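Local structure of insect group II chitinase (5Y2A) at residues 212-217 with 304-309; 321-326 with 376-381. The protein is a family 18 glycoside hydrolase, the second catalytic domain of an insect group II chitinase, and probably cleaves chitin. One frame throughout, in Å; residues are numbered along the deposited sequence.

In the fold
Running from the N terminus, the chain leaves barrel strand 189-192 and enters the loop that holds 212-217. It then passes through helix 224-233, strand 241-254 and much of the domain inserted after that strand before 304-309 closes interaction 1. Interaction 2 opens a dozen residues later at the start of helix 322-334 and closes in the tail after helix 361-371. The two loops are thus in series, neither nested nor crossed. Interaction 1 ties a barrel loop to the insertion; interaction 2 ties the C-terminal tail to a barrel helix. Their centres lie about 17 Å apart, yet they touch: Met324 CE packs on the backbone of Ile306 and Gly307.

Interaction 1: 212-217 with 304-309; sequences YVHDKD and GRIGPY. With NAG (2-acetamido-2-deoxy-beta-D-glucopyranose), chain C.
Two irregular loops of the family 18 chitinase fold meet: one follows strand 189-192 of the TIM barrel, the other joins strands 297-299 and 309-312 of the small alpha+beta insertion domain. Their backbones are joined by a nearly straight hydrogen bond from Tyr212 N to Arg305 O (3.0 Å, 171°), onto a lone pair in the carbonyl plane.

Arg305 carries most of the contact, since its long chain can pass Val213 O, bend at chi3 and still present a planar cation. Its NH1 makes a salt bridge with Asp215 OD1, a somewhat bent bond of 2.9 Å to the anti lone pair, and donates to water 1, which binds Val213 O weakly. NH2 is taken by a salt bridge to Asp301. The guanidinium lies flat on the His214 ring, centres 4.0 Å apart and planes at 26°; His214 CD2 sits over the middle of the cation.

His214 ND1 accepts from Lys216 N in the ring plane at 3.0 Å, consistent with a neutral ring, better tolerated beside arginine. In this type I turn Asp217 N donates to His214 O, while His214 N is met by Asp217 OD2 at 2.8 Å, from above the carboxylate plane. Asp215 OD2 pairs with Lys216 NZ in a longer salt bridge (3.6 Å), completing a network in which the aspartate probably offsets both cations.

Gly304, a good fit for its positive phi (71°), has its carbonyl O at the edge of the Tyr212 ring. The amphipathic phenol bonds through OH to His327 NE2, while its ring borders a sugar also near Asn225 and Asn229, consistent with an N-linked glycan on Asn225 rather than bound substrate. Over one face of that ring rests the acetamido methyl of NAG, C8 coming within 3.4 Å of Tyr212 CD1.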
# COMPACT_ATOMS: atom_id res chain seq x y z
N TYR A 212 -10.29 25.68 10.19
CA TYR A 212 -10.18 26.39 11.46
C TYR A 212 -10.38 25.39 12.60
O TYR A 212 -10.81 24.26 12.39
CB TYR A 212 -11.21 27.53 11.56
CG TYR A 212 -11.12 28.50 10.41
CD1 TYR A 212 -9.98 29.27 10.22
CD2 TYR A 212 -12.17 28.65 9.50
CE1 TYR A 212 -9.87 30.16 9.16
CE2 TYR A 212 -12.08 29.54 8.45
CZ TYR A 212 -10.93 30.29 8.28
OH TYR A 212 -10.83 31.17 7.23
N VAL A 213 -10.04 25.83 13.82
CA VAL A 213 -10.23 25.00 15.00
C VAL A 213 -11.69 24.59 15.14
O VAL A 213 -12.60 25.39 14.91
CB VAL A 213 -9.73 25.73 16.26
CG1 VAL A 213 -10.13 24.98 17.53
CG2 VAL A 213 -8.23 25.92 16.21
N HIS A 214 -11.91 23.34 15.52
CA HIS A 214 -13.24 22.79 15.74
C HIS A 214 -13.33 22.41 17.22
O HIS A 214 -12.32 22.11 17.85
CB HIS A 214 -13.47 21.56 14.84
CG HIS A 214 -14.89 21.08 14.80
ND1 HIS A 214 -15.45 20.30 15.79
CD2 HIS A 214 -15.86 21.25 13.87
CE1 HIS A 214 -16.70 20.02 15.48
NE2 HIS A 214 -16.97 20.58 14.31
N ASP A 215 -14.54 22.48 17.77
CA ASP A 215 -14.68 22.23 19.21
C ASP A 215 -14.36 20.79 19.56
O ASP A 215 -13.94 20.51 20.69
CB ASP A 215 -16.08 22.62 19.69
CG ASP A 215 -17.18 21.90 18.95
OD1 ASP A 215 -17.61 22.41 17.89
OD2 ASP A 215 -17.62 20.82 19.41
N LYS A 216 -14.54 19.86 18.62
CA LYS A 216 -14.19 18.46 18.86
C LYS A 216 -12.69 18.20 18.73
O LYS A 216 -12.26 17.06 18.91
CB LYS A 216 -14.95 17.55 17.89
CG LYS A 216 -16.47 17.57 18.07
CD LYS A 216 -17.00 16.20 18.47
CE LYS A 216 -18.46 16.30 18.89
NZ LYS A 216 -18.68 17.43 19.83
N ASP A 217 -11.89 19.22 18.43
CA ASP A 217 -10.46 19.02 18.25
C ASP A 217 -9.78 18.72 19.58
O ASP A 217 -10.14 19.28 20.62
CB ASP A 217 -9.82 20.26 17.63
CG ASP A 217 -10.07 20.37 16.14
OD1 ASP A 217 -10.53 19.38 15.53
OD2 ASP A 217 -9.80 21.45 15.57
N GLY A 304 -18.48 26.42 9.37
CA GLY A 304 -17.52 26.63 8.32
C GLY A 304 -16.08 26.36 8.70
O GLY A 304 -15.17 26.88 8.05
N ARG A 305 -15.85 25.56 9.74
CA ARG A 305 -14.50 25.29 10.21
C ARG A 305 -13.86 24.09 9.51
O ARG A 305 -12.63 24.04 9.38
CB ARG A 305 -14.51 25.05 11.72
CG ARG A 305 -15.10 26.22 12.51
CD ARG A 305 -15.67 25.74 13.85
NE ARG A 305 -16.86 24.91 13.66
CZ ARG A 305 -17.51 24.31 14.66
NH1 ARG A 305 -17.08 24.43 15.91
NH2 ARG A 305 -18.59 23.58 14.40
N ILE A 306 -14.67 23.12 9.08
CA ILE A 306 -14.19 21.98 8.32
C ILE A 306 -15.09 21.81 7.11
O ILE A 306 -16.24 22.26 7.09
CB ILE A 306 -14.16 20.68 9.15
CG1 ILE A 306 -15.58 20.29 9.58
CG2 ILE A 306 -13.24 20.81 10.37
CD1 ILE A 306 -15.66 18.88 10.12
N GLY A 307 -14.55 21.15 6.08
CA GLY A 307 -15.35 20.78 4.95
C GLY A 307 -16.30 19.63 5.30
O GLY A 307 -16.37 19.17 6.44
N PRO A 308 -17.01 19.14 4.29
CA PRO A 308 -18.01 18.10 4.51
C PRO A 308 -17.38 16.73 4.74
O PRO A 308 -16.19 16.51 4.55
CB PRO A 308 -18.83 18.11 3.22
CG PRO A 308 -17.90 18.65 2.19
CD PRO A 308 -17.01 19.63 2.89
N TYR A 309 -18.23 15.80 5.17
CA TYR A 309 -17.94 14.38 5.09
C TYR A 309 -19.20 13.65 4.64
O TYR A 309 -20.32 14.16 4.76
CB TYR A 309 -17.37 13.81 6.41
CG TYR A 309 -18.25 13.96 7.64
CD1 TYR A 309 -18.14 15.07 8.46
CD2 TYR A 309 -19.15 12.96 8.00
CE1 TYR A 309 -18.94 15.20 9.61
CE2 TYR A 309 -19.94 13.08 9.13
CZ TYR A 309 -19.83 14.20 9.93
OH TYR A 309 -20.62 14.34 11.06
C1 NAG C . -6.66 31.94 12.43
C2 NAG C . -7.92 32.37 13.18
C3 NAG C . -7.69 33.72 13.86
C4 NAG C . -6.42 33.72 14.71
C5 NAG C . -5.25 33.18 13.90
C6 NAG C . -3.99 32.99 14.72
C7 NAG C . -10.22 31.80 12.55
C8 NAG C . -11.33 32.03 11.57
N2 NAG C . -9.07 32.45 12.30
O3 NAG C . -8.84 34.00 14.66
O4 NAG C . -6.05 35.05 15.05
O5 NAG C . -5.57 31.90 13.33
O6 NAG C . -4.13 31.93 15.66
O7 NAG C . -10.34 31.04 13.50
O HOH W 1 -15.11 26.34 17.08

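Interaction 2: 321-326 with 376-381; sequences DDFMAR and PPPCIL
The Phe323 ring carries Pro378 CB above the middle of one face, a CH-pi contact with the carbon 3.7 Å from the centroid and 10° off the normal. Around its rim, near the plane, lie Ile380 CG1, Arg326 NH2, Asp321 OD2 and water 2. Proline suits this spot, its ring offering CB to the phenyl and CG to Arg326 NH1, 3.4 Å away; the arginine chain bends at chi3 to cross it at about a right angle. An alanine at Phe323 would remove the aromatic face and would probably loosen the seating of Pro378 and Ile380.

Asp321 is the N-cap of helix 322-334, a barrel helix of the TIM fold, and its OD1 accepts from Met324 N at 3.1 Å. The tail that follows helix 361-371 runs over this helix start and is tied back through Cys379 by its disulfide to Cys357. Asp322 points at it, and its OD2 takes Cys379 N almost straight on (3.1 Å, 174°) through the anti lone pair, while OD1 is held by Thr365 OG1.

Two waters complete the polar joint. Water 2 donates to Asp321 OD2, which also pairs with Arg300, and to Cys379 O, and accepts from Leu381 N. Water 3 accepts from Asp322 N, in the helix's first turn, at 2.8 Å and donates to the same Cys379 O at 3.2 Å.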
# COMPACT_ATOMS: atom_id res chain seq x y z
N ASP A 321 -15.11 20.16 -0.71
CA ASP A 321 -15.97 20.33 -1.86
C ASP A 321 -15.70 21.69 -2.50
O ASP A 321 -14.77 22.41 -2.11
CB ASP A 321 -17.44 20.16 -1.46
CG ASP A 321 -17.98 21.34 -0.64
OD1 ASP A 321 -17.19 22.03 0.04
OD2 ASP A 321 -19.21 21.55 -0.65
N ASP A 322 -16.53 22.06 -3.48
CA ASP A 322 -16.39 23.35 -4.15
C ASP A 322 -16.38 24.51 -3.17
O ASP A 322 -15.58 25.44 -3.31
CB ASP A 322 -17.53 23.54 -5.15
CG ASP A 322 -17.08 23.39 -6.57
OD1 ASP A 322 -15.85 23.41 -6.78
OD2 ASP A 322 -17.93 23.28 -7.47
N PHE A 323 -17.26 24.47 -2.16
CA PHE A 323 -17.37 25.60 -1.24
C PHE A 323 -16.12 25.75 -0.39
O PHE A 323 -15.67 26.87 -0.14
CB PHE A 323 -18.61 25.44 -0.36
CG PHE A 323 -19.89 25.66 -1.10
CD1 PHE A 323 -20.36 26.94 -1.34
CD2 PHE A 323 -20.62 24.58 -1.59
CE1 PHE A 323 -21.54 27.14 -2.03
CE2 PHE A 323 -21.79 24.78 -2.28
CZ PHE A 323 -22.26 26.06 -2.50
N MET A 324 -15.54 24.64 0.07
CA MET A 324 -14.34 24.78 0.88
C MET A 324 -13.12 25.09 0.01
O MET A 324 -12.24 25.84 0.45
CB MET A 324 -14.09 23.52 1.72
CG MET A 324 -12.89 23.68 2.67
SD MET A 324 -13.01 25.15 3.73
CE MET A 324 -13.97 24.51 5.11
N ALA A 325 -13.06 24.54 -1.21
CA ALA A 325 -12.01 24.94 -2.14
C ALA A 325 -12.08 26.43 -2.42
O ALA A 325 -11.04 27.12 -2.44
CB ALA A 325 -12.11 24.13 -3.44
N ARG A 326 -13.29 26.96 -2.62
CA ARG A 326 -13.44 28.41 -2.81
C ARG A 326 -12.96 29.17 -1.58
O ARG A 326 -12.19 30.13 -1.69
CB ARG A 326 -14.90 28.75 -3.10
CG ARG A 326 -15.12 30.23 -3.43
CD ARG A 326 -16.60 30.54 -3.62
NE ARG A 326 -17.33 30.46 -2.36
CZ ARG A 326 -18.66 30.58 -2.24
NH1 ARG A 326 -19.41 30.79 -3.31
NH2 ARG A 326 -19.23 30.50 -1.05
N PRO A 376 -18.92 29.04 -13.21
CA PRO A 376 -20.22 28.81 -12.56
C PRO A 376 -20.09 28.84 -11.05
O PRO A 376 -18.97 28.74 -10.52
CB PRO A 376 -20.62 27.42 -13.07
CG PRO A 376 -19.32 26.75 -13.36
CD PRO A 376 -18.43 27.84 -13.90
N PRO A 377 -21.19 28.95 -10.32
CA PRO A 377 -21.11 28.94 -8.85
C PRO A 377 -20.67 27.58 -8.34
O PRO A 377 -20.66 26.60 -9.10
CB PRO A 377 -22.55 29.25 -8.42
CG PRO A 377 -23.39 28.73 -9.54
CD PRO A 377 -22.59 29.02 -10.79
N PRO A 378 -20.27 27.48 -7.07
CA PRO A 378 -19.93 26.17 -6.52
C PRO A 378 -21.14 25.26 -6.58
O PRO A 378 -22.27 25.69 -6.35
CB PRO A 378 -19.53 26.50 -5.07
CG PRO A 378 -19.12 27.95 -5.12
CD PRO A 378 -20.15 28.54 -6.05
N CYS A 379 -20.89 24.00 -6.89
CA CYS A 379 -21.97 23.03 -6.99
C CYS A 379 -22.23 22.37 -5.65
O CYS A 379 -21.31 22.14 -4.86
CB CYS A 379 -21.66 21.97 -8.04
SG CYS A 379 -21.45 22.66 -9.68
N ILE A 380 -23.49 22.08 -5.40
CA ILE A 380 -23.93 21.50 -4.14
C ILE A 380 -24.06 20.00 -4.36
O ILE A 380 -24.89 19.54 -5.15
CB ILE A 380 -25.24 22.14 -3.67
CG1 ILE A 380 -25.04 23.66 -3.54
CG2 ILE A 380 -25.68 21.56 -2.34
CD1 ILE A 380 -25.87 24.49 -4.50
N LEU A 381 -23.19 19.24 -3.69
CA LEU A 381 -23.13 17.80 -3.86
C LEU A 381 -24.47 17.12 -3.62
O LEU A 381 -24.92 16.27 -4.40
CB LEU A 381 -22.08 17.24 -2.91
CG LEU A 381 -20.67 17.12 -3.44
CD1 LEU A 381 -19.91 16.24 -2.49
CD2 LEU A 381 -20.76 16.51 -4.81
O HOH W 2 -20.83 20.80 -2.49
O HOH W 3 -18.58 20.51 -4.69